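Local structure of sensor protein QseC (Escherichia coli, 3JZ3) at residues B[79-91]-B[119-131]. The protein acts as the sensor histidine kinase of the QseB/QseC two-component system, using ATP to phosphorylate a histidine and switching on the flagella regulon. Sequence-based numbering, arbitrary orientation.
Sequences EDLLQSSVMDIYH and SLLVRNLLDNAVR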
loop_
_atom_site.group_PDB
_atom_site.type_symbol
_atom_site.label_atom_id
_atom_site.label_comp_id
_atom_site.label_asym_id
_atom_site.label_seq_id
_atom_site.Cartn_x
_atom_site.Cartn_y
_atom_site.Cartn_z
ATOM N N GLU B 79 -4.487 -19.184 6.867
ATOM C CA GLU B 79 -4.149 -19.006 8.287
ATOM C C GLU B 79 -3.250 -17.785 8.474
ATOM O O GLU B 79 -3.570 -16.876 9.244
ATOM C CB GLU B 79 -3.438 -20.243 8.853
ATOM C CG GLU B 79 -4.360 -21.348 9.328
ATOM C CD GLU B 79 -3.601 -22.555 9.872
ATOM O OE1 GLU B 79 -3.021 -23.328 9.069
ATOM O OE2 GLU B 79 -3.594 -22.733 11.110
ATOM N N ASP B 80 -2.136 -17.785 7.745
ATOM C CA ASP B 80 -1.119 -16.742 7.823
ATOM C C ASP B 80 -1.674 -15.367 7.455
ATOM O O ASP B 80 -1.404 -14.391 8.142
ATOM C CB ASP B 80 0.066 -17.096 6.919
ATOM C CG ASP B 80 0.654 -18.472 7.225
ATOM O OD1 ASP B 80 0.080 -19.221 8.050
ATOM O OD2 ASP B 80 1.701 -18.807 6.630
ATOM N N LEU B 81 -2.454 -15.314 6.379
ATOM C CA LEU B 81 -3.099 -14.087 5.914
ATOM C C LEU B 81 -4.027 -13.482 6.972
ATOM O O LEU B 81 -3.992 -12.274 7.218
ATOM C CB LEU B 81 -3.883 -14.369 4.631
ATOM C CG LEU B 81 -4.652 -13.231 3.954
ATOM C CD1 LEU B 81 -3.712 -12.367 3.146
ATOM C CD2 LEU B 81 -5.753 -13.791 3.065
ATOM N N LEU B 82 -4.854 -14.320 7.590
ATOM C CA LEU B 82 -5.782 -13.851 8.608
ATOM C C LEU B 82 -5.055 -13.460 9.885
ATOM O O LEU B 82 -5.306 -12.390 10.442
ATOM C CB LEU B 82 -6.864 -14.893 8.898
ATOM C CG LEU B 82 -7.884 -15.203 7.801
ATOM C CD1 LEU B 82 -8.963 -16.100 8.363
ATOM C CD2 LEU B 82 -8.505 -13.942 7.224
ATOM N N GLN B 83 -4.149 -14.321 10.336
ATOM C CA GLN B 83 -3.360 -14.045 11.532
ATOM C C GLN B 83 -2.550 -12.756 11.377
ATOM O O GLN B 83 -2.563 -11.899 12.261
ATOM C CB GLN B 83 -2.463 -15.232 11.884
ATOM C CG GLN B 83 -1.275 -14.856 12.756
ATOM C CD GLN B 83 -0.871 -15.942 13.722
ATOM O OE1 GLN B 83 -1.298 -17.096 13.611
ATOM N NE2 GLN B 83 -0.035 -15.577 14.687
ATOM N N SER B 84 -1.869 -12.628 10.242
ATOM C CA SER B 84 -1.094 -11.440 9.911
ATOM C C SER B 84 -1.953 -10.172 9.886
ATOM O O SER B 84 -1.539 -9.131 10.400
ATOM C CB SER B 84 -0.385 -11.633 8.568
ATOM O OG SER B 84 0.065 -10.401 8.041
ATOM N N SER B 85 -3.138 -10.266 9.282
ATOM C CA SER B 85 -4.090 -9.158 9.261
ATOM C C SER B 85 -4.546 -8.794 10.671
ATOM O O SER B 85 -4.635 -7.611 11.013
ATOM C CB SER B 85 -5.301 -9.498 8.397
ATOM O OG SER B 85 -4.947 -9.543 7.030
ATOM N N VAL B 86 -4.820 -9.811 11.487
ATOM C CA VAL B 86 -5.188 -9.583 12.878
ATOM C C VAL B 86 -4.037 -8.872 13.587
ATOM O O VAL B 86 -4.263 -7.927 14.346
ATOM C CB VAL B 86 -5.596 -10.896 13.601
ATOM C CG1 VAL B 86 -5.655 -10.699 15.112
ATOM C CG2 VAL B 86 -6.944 -11.383 13.093
HETATM N N MSE B 87 -2.809 -9.303 13.293
HETATM C CA MSE B 87 -1.601 -8.740 13.904
HETATM C C MSE B 87 -1.397 -7.259 13.618
HETATM O O MSE B 87 -0.957 -6.513 14.490
HETATM C CB MSE B 87 -0.354 -9.542 13.517
HETATM C CG MSE B 87 -0.171 -10.833 14.312
HETATM SE SE MSE B 87 -0.385 -10.602 16.248
HETATM C CE MSE B 87 -2.324 -10.571 16.353
ATOM N N ASP B 88 -1.720 -6.845 12.397
ATOM C CA ASP B 88 -1.641 -5.443 12.007
ATOM C C ASP B 88 -2.556 -4.575 12.862
ATOM O O ASP B 88 -2.273 -3.397 13.090
ATOM C CB ASP B 88 -2.021 -5.279 10.532
ATOM C CG ASP B 88 -0.919 -5.721 9.584
ATOM O OD1 ASP B 88 0.267 -5.717 9.987
ATOM O OD2 ASP B 88 -1.241 -6.063 8.425
ATOM N N ILE B 89 -3.636 -5.187 13.343
ATOM C CA ILE B 89 -4.751 -4.490 13.972
ATOM C C ILE B 89 -4.765 -4.609 15.494
ATOM O O ILE B 89 -5.148 -3.668 16.185
ATOM C CB ILE B 89 -6.098 -5.017 13.382
ATOM C CG1 ILE B 89 -6.383 -4.366 12.026
ATOM C CG2 ILE B 89 -7.275 -4.820 14.339
ATOM C CD1 ILE B 89 -6.529 -2.853 12.068
ATOM N N TYR B 90 -4.334 -5.760 16.001
ATOM C CA TYR B 90 -4.593 -6.162 17.386
ATOM C C TYR B 90 -4.322 -5.106 18.465
ATOM O O TYR B 90 -5.219 -4.777 19.243
ATOM C CB TYR B 90 -3.862 -7.467 17.717
ATOM C CG TYR B 90 -4.177 -8.009 19.091
ATOM C CD1 TYR B 90 -5.405 -8.615 19.360
ATOM C CD2 TYR B 90 -3.245 -7.917 20.125
ATOM C CE1 TYR B 90 -5.700 -9.115 20.624
ATOM C CE2 TYR B 90 -3.528 -8.412 21.391
ATOM C CZ TYR B 90 -4.755 -9.011 21.634
ATOM O OH TYR B 90 -5.037 -9.502 22.888
ATOM N N HIS B 91 -3.095 -4.588 18.506
ATOM C CA HIS B 91 -2.672 -3.666 19.560
ATOM C C HIS B 91 -3.443 -2.350 19.517
ATOM O O HIS B 91 -3.881 -1.847 20.554
ATOM C CB HIS B 91 -1.163 -3.413 19.488
ATOM C CG HIS B 91 -0.657 -2.470 20.535
ATOM N ND1 HIS B 91 -0.420 -2.859 21.836
ATOM C CD2 HIS B 91 -0.342 -1.154 20.472
ATOM C CE1 HIS B 91 0.018 -1.823 22.531
ATOM N NE2 HIS B 91 0.074 -0.776 21.727
ATOM N N SER B 119 -5.031 -9.499 1.047
ATOM C CA SER B 119 -4.707 -8.765 2.258
ATOM C C SER B 119 -5.604 -7.532 2.387
ATOM O O SER B 119 -6.097 -7.232 3.473
ATOM C CB SER B 119 -3.227 -8.378 2.257
ATOM O OG SER B 119 -2.913 -7.561 3.366
ATOM N N LEU B 120 -5.821 -6.838 1.268
ATOM C CA LEU B 120 -6.715 -5.676 1.214
ATOM C C LEU B 120 -8.157 -6.044 1.531
ATOM O O LEU B 120 -8.812 -5.359 2.310
ATOM C CB LEU B 120 -6.662 -5.010 -0.167
ATOM C CG LEU B 120 -5.531 -4.032 -0.476
ATOM C CD1 LEU B 120 -5.601 -3.620 -1.937
ATOM C CD2 LEU B 120 -5.596 -2.809 0.434
ATOM N N LEU B 121 -8.644 -7.113 0.905
ATOM C CA LEU B 121 -9.983 -7.638 1.168
ATOM C C LEU B 121 -10.187 -7.878 2.662
ATOM O O LEU B 121 -11.123 -7.341 3.260
ATOM C CB LEU B 121 -10.210 -8.940 0.392
ATOM C CG LEU B 121 -11.612 -9.557 0.391
ATOM C CD1 LEU B 121 -11.751 -10.548 -0.748
ATOM C CD2 LEU B 121 -11.948 -10.229 1.720
ATOM N N VAL B 122 -9.301 -8.675 3.258
ATOM C CA VAL B 122 -9.436 -9.070 4.659
ATOM C C VAL B 122 -9.388 -7.848 5.572
ATOM O O VAL B 122 -10.187 -7.721 6.500
ATOM C CB VAL B 122 -8.359 -10.113 5.076
ATOM C CG1 VAL B 122 -8.389 -10.345 6.575
ATOM C CG2 VAL B 122 -8.576 -11.429 4.338
ATOM N N ARG B 123 -8.458 -6.946 5.277
ATOM C CA ARG B 123 -8.233 -5.767 6.097
ATOM C C ARG B 123 -9.410 -4.780 6.083
ATOM O O ARG B 123 -9.713 -4.161 7.101
ATOM C CB ARG B 123 -6.936 -5.083 5.677
ATOM C CG ARG B 123 -6.450 -4.042 6.652
ATOM C CD ARG B 123 -5.891 -4.646 7.926
ATOM N NE ARG B 123 -5.487 -3.597 8.858
ATOM C CZ ARG B 123 -4.327 -2.945 8.812
ATOM N NH1 ARG B 123 -3.429 -3.221 7.876
ATOM N NH2 ARG B 123 -4.065 -2.008 9.711
ATOM N N ASN B 124 -10.069 -4.647 4.937
ATOM C CA ASN B 124 -11.286 -3.846 4.831
ATOM C C ASN B 124 -12.410 -4.361 5.722
ATOM O O ASN B 124 -13.074 -3.581 6.408
ATOM C CB ASN B 124 -11.762 -3.772 3.382
ATOM C CG ASN B 124 -11.120 -2.637 2.624
ATOM O OD1 ASN B 124 -11.512 -1.482 2.770
ATOM N ND2 ASN B 124 -10.127 -2.958 1.805
ATOM N N LEU B 125 -12.612 -5.676 5.706
ATOM C CA LEU B 125 -13.622 -6.314 6.546
ATOM C C LEU B 125 -13.291 -6.148 8.023
ATOM O O LEU B 125 -14.187 -5.990 8.855
ATOM C CB LEU B 125 -13.745 -7.801 6.208
ATOM C CG LEU B 125 -14.242 -8.221 4.825
ATOM C CD1 LEU B 125 -14.160 -9.732 4.711
ATOM C CD2 LEU B 125 -15.661 -7.734 4.556
ATOM N N LEU B 126 -11.995 -6.184 8.331
ATOM C CA LEU B 126 -11.503 -6.046 9.695
ATOM C C LEU B 126 -11.637 -4.630 10.224
ATOM O O LEU B 126 -12.136 -4.431 11.327
ATOM C CB LEU B 126 -10.048 -6.500 9.794
ATOM C CG LEU B 126 -9.811 -7.944 10.216
ATOM C CD1 LEU B 126 -8.330 -8.241 10.182
ATOM C CD2 LEU B 126 -10.366 -8.179 11.608
ATOM N N ASP B 127 -11.179 -3.656 9.438
ATOM C CA ASP B 127 -11.310 -2.240 9.786
ATOM C C ASP B 127 -12.771 -1.844 9.965
ATOM O O ASP B 127 -13.103 -1.101 10.887
ATOM C CB ASP B 127 -10.653 -1.353 8.724
ATOM C CG ASP B 127 -9.139 -1.497 8.687
ATOM O OD1 ASP B 127 -8.560 -2.108 9.612
ATOM O OD2 ASP B 127 -8.525 -0.994 7.725
ATOM N N ASN B 128 -13.631 -2.350 9.081
ATOM C CA ASN B 128 -15.070 -2.137 9.174
ATOM C C ASN B 128 -15.667 -2.727 10.455
ATOM O O ASN B 128 -16.525 -2.102 11.090
ATOM C CB ASN B 128 -15.775 -2.705 7.938
ATOM C CG ASN B 128 -17.289 -2.556 8.002
ATOM O OD1 ASN B 128 -17.809 -1.506 8.384
ATOM N ND2 ASN B 128 -18.006 -3.611 7.622
ATOM N N ALA B 129 -15.209 -3.921 10.834
ATOM C CA ALA B 129 -15.711 -4.597 12.031
ATOM C C ALA B 129 -15.248 -3.920 13.322
ATOM O O ALA B 129 -15.998 -3.861 14.293
ATOM C CB ALA B 129 -15.322 -6.064 12.026
ATOM N N VAL B 130 -14.017 -3.411 13.325
ATOM C CA VAL B 130 -13.476 -2.693 14.484
ATOM C C VAL B 130 -14.125 -1.306 14.619
ATOM O O VAL B 130 -14.220 -0.753 15.722
ATOM C CB VAL B 130 -11.929 -2.559 14.387
ATOM C CG1 VAL B 130 -11.377 -1.640 15.472
ATOM C CG2 VAL B 130 -11.270 -3.926 14.485
ATOM N N ARG B 131 -14.605 -0.765 13.428
ATOM C CA ARG B 131 -15.061 0.646 13.422
ATOM C C ARG B 131 -16.453 0.779 14.050
ATOM O O ARG B 131 -16.705 1.696 14.838
ATOM C CB ARG B 131 -15.046 1.182 11.983
ATOM C CG ARG B 131 -15.681 2.538 11.771
ATOM C CD ARG B 131 -15.774 2.840 10.287
ATOM N NE ARG B 131 -16.202 4.216 10.035
ATOM C CZ ARG B 131 -15.378 5.261 9.977
ATOM N NH1 ARG B 131 -14.064 5.099 10.156
ATOM N NH2 ARG B 131 -15.870 6.475 9.741
HETATM O O HOH W 1 -2.954 -8.936 5.706
#
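A bend at chi2 (73°) folds the side chain of Arg123 so that its guanidinium lies against Asp88 and Ile89, while chi1 of Ile89 (-80°) puts Ile89 CG1 3.4 Å from Arg123 NE, with CD1 also close to the guanidinium. The two helices belong to the ATP-binding alpha/beta sandwich of the histidine kinase (the GHKL fold of gyrase B and Hsp90), lying side by side on its mixed sheet and crossing at -45°. Asp88 CB covers one face of the guanidinium, near its rim. Asp88 OD2 stands 3.6 Å from Arg123 NH1, a long salt bridge in which the oxygen sits off the plane of the guanidinium and no N-H is aimed at it. Within its own helix Arg123 NE also forms a salt bridge with Asp127 OD1 at 3.5 Å, so Arg123 links two carboxylates. Leu44 and Ile48 of helix 42-61 also touch Arg123. Val122 meets Leu81 CD2 through CG2 and Leu82 CD2 through CG1 (3.7 Å), and Phe148 of strand 147-151 touches both Leu82 and Val122. Leu126 CD1 rests on Ser85 CB at 3.7 Å. No direct hydrogen bond joins the helices; instead one water bridges them, 2.5 Å from Ser85 OG and 2.7 Å from Ser119 OG.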